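Local coordinates for putative esterase/lipase/thioesterase (Silicibacter sp., PDB 2PBL), which is a putative esterase, lipase or thioesterase of the alpha/beta-hydrolase fold, which probably hydrolyses ester or thioester bonds, at residues 187-190 and 191-194; 105-108 and 109-113. All coordinates share one frame; numbering follows the deposited sequence.

Contact 1 (187-190 and 191-194)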
loop_
_atom_site.group_PDB
_atom_site.type_symbol
_atom_site.label_atom_id
_atom_site.label_comp_id
_atom_site.label_asym_id
_atom_site.label_seq_id
_atom_site.Cartn_x
_atom_site.Cartn_y
_atom_site.Cartn_z
ATOM N N ASP A 187 14.738 4.988 -16.185
ATOM C CA ASP A 187 16.170 4.764 -16.362
ATOM C C ASP A 187 16.743 4.533 -14.976
ATOM O O ASP A 187 16.017 4.643 -13.982
ATOM C CB ASP A 187 16.908 5.904 -17.119
ATOM C CG ASP A 187 16.854 7.258 -16.430
ATOM O OD1 ASP A 187 16.717 7.375 -15.191
ATOM O OD2 ASP A 187 17.007 8.251 -17.162
ATOM N N ALA A 188 18.032 4.248 -14.871
ATOM C CA ALA A 188 18.611 3.952 -13.570
ATOM C C ALA A 188 18.388 5.038 -12.502
ATOM O O ALA A 188 18.010 4.725 -11.369
ATOM C CB ALA A 188 20.078 3.674 -13.697
ATOM N N ASP A 189 18.650 6.291 -12.855
ATOM C CA ASP A 189 18.459 7.397 -11.908
ATOM C C ASP A 189 17.000 7.560 -11.459
ATOM O O ASP A 189 16.763 7.922 -10.301
ATOM C CB ASP A 189 18.968 8.724 -12.496
ATOM C CG ASP A 189 20.476 8.772 -12.603
ATOM O OD1 ASP A 189 21.176 8.106 -11.815
ATOM O OD2 ASP A 189 20.960 9.504 -13.467
ATOM N N ALA A 190 16.052 7.318 -12.360
ATOM C CA ALA A 190 14.647 7.375 -12.014
ATOM C C ALA A 190 14.277 6.242 -11.026
ATOM O O ALA A 190 13.528 6.470 -10.079
ATOM C CB ALA A 190 13.787 7.315 -13.250
ATOM N N ALA A 191 14.814 5.047 -11.235
ATOM C CA ALA A 191 14.554 3.908 -10.341
ATOM C C ALA A 191 15.104 4.188 -8.947
ATOM O O ALA A 191 14.413 3.977 -7.922
ATOM C CB ALA A 191 15.153 2.660 -10.902
ATOM N N ILE A 192 16.322 4.722 -8.927
ATOM C CA ILE A 192 17.001 5.123 -7.695
ATOM C C ILE A 192 16.214 6.202 -6.979
ATOM O O ILE A 192 15.933 6.080 -5.791
ATOM C CB ILE A 192 18.444 5.653 -7.986
ATOM C CG1 ILE A 192 19.329 4.525 -8.481
ATOM C CG2 ILE A 192 19.131 6.264 -6.712
ATOM C CD1 ILE A 192 20.513 5.036 -9.290
ATOM N N ALA A 193 15.876 7.276 -7.696
ATOM C CA ALA A 193 15.115 8.368 -7.110
ATOM C C ALA A 193 13.843 7.888 -6.399
ATOM O O ALA A 193 13.459 8.431 -5.360
ATOM C CB ALA A 193 14.721 9.345 -8.179
ATOM N N GLU A 194 13.192 6.888 -6.978
ATOM C CA GLU A 194 11.933 6.362 -6.411
ATOM C C GLU A 194 12.072 5.125 -5.501
ATOM O O GLU A 194 11.059 4.562 -5.096
ATOM C CB GLU A 194 10.893 6.102 -7.493
ATOM C CG GLU A 194 10.254 7.404 -8.004
ATOM C CD GLU A 194 9.575 8.146 -6.925
ATOM O OE1 GLU A 194 8.913 7.487 -6.118
ATOM O OE2 GLU A 194 9.739 9.404 -6.812
#

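Contact 2 (105-108 and 109-113)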
loop_
_atom_site.group_PDB
_atom_site.type_symbol
_atom_site.label_atom_id
_atom_site.label_comp_id
_atom_site.label_asym_id
_atom_site.label_seq_id
_atom_site.Cartn_x
_atom_site.Cartn_y
_atom_site.Cartn_z
ATOM N N PRO A 105 1.100 2.923 -18.114
ATOM C CA PRO A 105 2.064 3.920 -18.632
ATOM C C PRO A 105 1.541 5.333 -18.827
ATOM O O PRO A 105 2.279 6.184 -19.327
ATOM C CB PRO A 105 2.454 3.323 -19.979
ATOM C CG PRO A 105 1.129 2.728 -20.474
ATOM C CD PRO A 105 0.373 2.257 -19.226
ATOM N N GLU A 106 0.307 5.605 -18.415
ATOM C CA GLU A 106 -0.249 6.948 -18.540
ATOM C C GLU A 106 0.568 7.923 -17.707
ATOM O O GLU A 106 0.847 9.055 -18.139
ATOM C CB GLU A 106 -1.717 6.995 -18.109
ATOM C CG GLU A 106 -2.736 6.313 -19.058
ATOM C CD GLU A 106 -2.685 4.777 -19.100
ATOM O OE1 GLU A 106 -2.877 4.149 -18.033
ATOM O OE2 GLU A 106 -2.523 4.207 -20.221
ATOM N N VAL A 107 0.918 7.501 -16.497
ATOM C CA VAL A 107 1.773 8.284 -15.621
ATOM C C VAL A 107 3.059 7.517 -15.284
ATOM O O VAL A 107 3.226 6.337 -15.660
ATOM C CB VAL A 107 1.019 8.697 -14.318
ATOM C CG1 VAL A 107 -0.190 9.514 -14.681
ATOM C CG2 VAL A 107 0.633 7.495 -13.455
ATOM N N ARG A 108 3.982 8.192 -14.613
ATOM C CA ARG A 108 5.188 7.552 -14.175
ATOM C C ARG A 108 4.983 7.241 -12.695
ATOM O O ARG A 108 4.110 7.824 -12.027
ATOM C CB ARG A 108 6.397 8.451 -14.333
ATOM C CG ARG A 108 6.768 8.799 -15.772
ATOM C CD ARG A 108 7.929 9.792 -15.804
ATOM N NE ARG A 108 9.118 9.204 -15.195
ATOM C CZ ARG A 108 9.957 8.400 -15.830
ATOM N NH1 ARG A 108 9.769 8.089 -17.121
ATOM N NH2 ARG A 108 10.986 7.901 -15.163
ATOM N N ILE A 109 5.780 6.300 -12.204
ATOM C CA ILE A 109 5.737 5.932 -10.794
ATOM C C ILE A 109 5.958 7.163 -9.906
ATOM O O ILE A 109 5.301 7.323 -8.866
ATOM C CB ILE A 109 6.772 4.832 -10.472
ATOM C CG1 ILE A 109 6.333 3.499 -11.088
ATOM C CG2 ILE A 109 6.981 4.703 -8.949
ATOM C CD1 ILE A 109 7.391 2.425 -10.988
ATOM N N SER A 110 6.903 8.013 -10.281
ATOM C CA SER A 110 7.130 9.246 -9.484
ATOM C C SER A 110 5.892 10.133 -9.372
ATOM O O SER A 110 5.696 10.833 -8.370
ATOM C CB SER A 110 8.312 10.050 -10.019
ATOM O OG SER A 110 8.037 10.559 -11.316
ATOM N N GLU A 111 5.083 10.156 -10.423
ATOM C CA GLU A 111 3.812 10.891 -10.392
ATOM C C GLU A 111 2.811 10.186 -9.490
ATOM O O GLU A 111 1.982 10.809 -8.841
ATOM C CB GLU A 111 3.193 10.999 -11.785
ATOM C CG GLU A 111 4.044 11.706 -12.789
ATOM C CD GLU A 111 3.356 11.783 -14.124
ATOM O OE1 GLU A 111 2.447 12.650 -14.295
ATOM O OE2 GLU A 111 3.735 10.967 -14.980
ATOM N N ILE A 112 2.846 8.856 -9.487
ATOM C CA ILE A 112 1.966 8.114 -8.600
ATOM C C ILE A 112 2.272 8.418 -7.128
ATOM O O ILE A 112 1.386 8.597 -6.275
ATOM C CB ILE A 112 2.039 6.570 -8.847
ATOM C CG1 ILE A 112 1.639 6.236 -10.300
ATOM C CG2 ILE A 112 1.054 5.863 -7.875
ATOM C CD1 ILE A 112 1.747 4.778 -10.664
ATOM N N THR A 113 3.552 8.454 -6.826
ATOM C CA THR A 113 4.023 8.840 -5.501
ATOM C C THR A 113 3.424 10.209 -5.059
ATOM O O THR A 113 2.901 10.368 -3.923
ATOM C CB THR A 113 5.584 8.810 -5.571
ATOM O OG1 THR A 113 5.958 7.417 -5.601
ATOM C CG2 THR A 113 6.184 9.413 -4.327
HETATM O O HOH W 1 9.760 10.605 -13.197
#

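Contact 1 (187-190 and 191-194)
Ile192 lies back along its own helix against the carbonyl of Ala188, four residues earlier. Its CB lies 3.5 Å from that oxygen, and CG1, set anti to the carbonyl carbon of its own residue (chi1 -68°), comes nearer, 3.2 Å from Ala188 O. The chain then runs on to CD1, which stays beside the same oxygen and ends 4.0 Å from Asp189 OD1; the Ile192 and Asp189 side chains lie next to each other and point the same way. Ala188 O is at the same time the acceptor for Ile192 N at 3.0 Å, so one carbonyl is bonded by the amide and flanked by the CB, CG1 and CD1 of the same residue. This is a short alpha-helix, 188-193, of the alpha/beta-hydrolase fold, with Asp187 as its N-cap: the carboxylate OD1 accepts from Ala190 N at 2.9 Å, while the backbone Asp187 O takes Ala191 N. One residue further on, Ala193 N bonds Asp189 O at 2.8 Å, and the Ala193 methyl packs against that oxygen. Glu194 N closes the series on Ala190 O with a more bent bond (146°), where the chain leaves helical geometry. The Glu194 carboxylate turns away to a salt bridge with Arg145.

Contact 2 (105-108 and 109-113)
Arg108 stands at the N-cap position of helix 109-126, its carbonyl oxygen accepting from Ile112 N at 3.0 Å in the carbonyl plane and, weakly, from Glu111 N. The reciprocal bond comes from a side chain: Glu111 reaches back over the helix start, and its OE2 takes the backbone N of Arg108 at 2.8 Å. The amide approaches from above the carboxylate plane, 39° out of it, with an N-H...O angle of 150°. Glu111 can do this because its chain is straight beyond CG (chi2 -179°), which carries the carboxylate back to Val107 CA and CB and the Arg108 amide. Val107 CB lies 3.6 Å from the same OE2, while its CG2 meets Ile112 CG1 at 3.5 Å, where the two side chains cross at about a right angle. Ile112 continues inward to Leu142 of helix 138-145. The Arg108 side chain crosses that of Glu111 at about a right angle without the charged groups touching, NE staying 5.7 Å from OE2. Instead, its NE donates to a water that is also hydrogen-bonded to Ser110 OG, and NH1 reaches the carbonyl of Lys185. With an alanine at Glu111, the Arg108 amide would probably lose its carboxylate acceptor and the side of Val107 its cover. Glu111 thus holds a backbone N-H just ahead of the first turn, where the helix cannot supply a carbonyl for it. A negative charge this close to the helix N-terminus is probably also favoured by the helix dipole and by the nearby guanidinium.

How the contacts relate
Contact 1, a whole short helix, packs against contact 2, the start of helix 109-126; their centres are about 13 Å apart. The end of one joins the beginning of the other: Glu194 OE1, in contact 1, lies 3.0 Å from Thr113 OG1 of contact 2, a probable hydrogen bond, and Glu194 OE2 packs on Ser110 CB. Earlier in helix 188-193, Ala190 CB rests 3.4 Å from Arg108 NH2. Both contacts also touch helix 138-145, which follows the probable nucleophile elbow: Glu194 O is hydrogen-bonded to His141, and Ile109 packs on the same histidine. Ile112 lies near this elbow, whose serine, Ser137, is the likely nucleophile, without touching it.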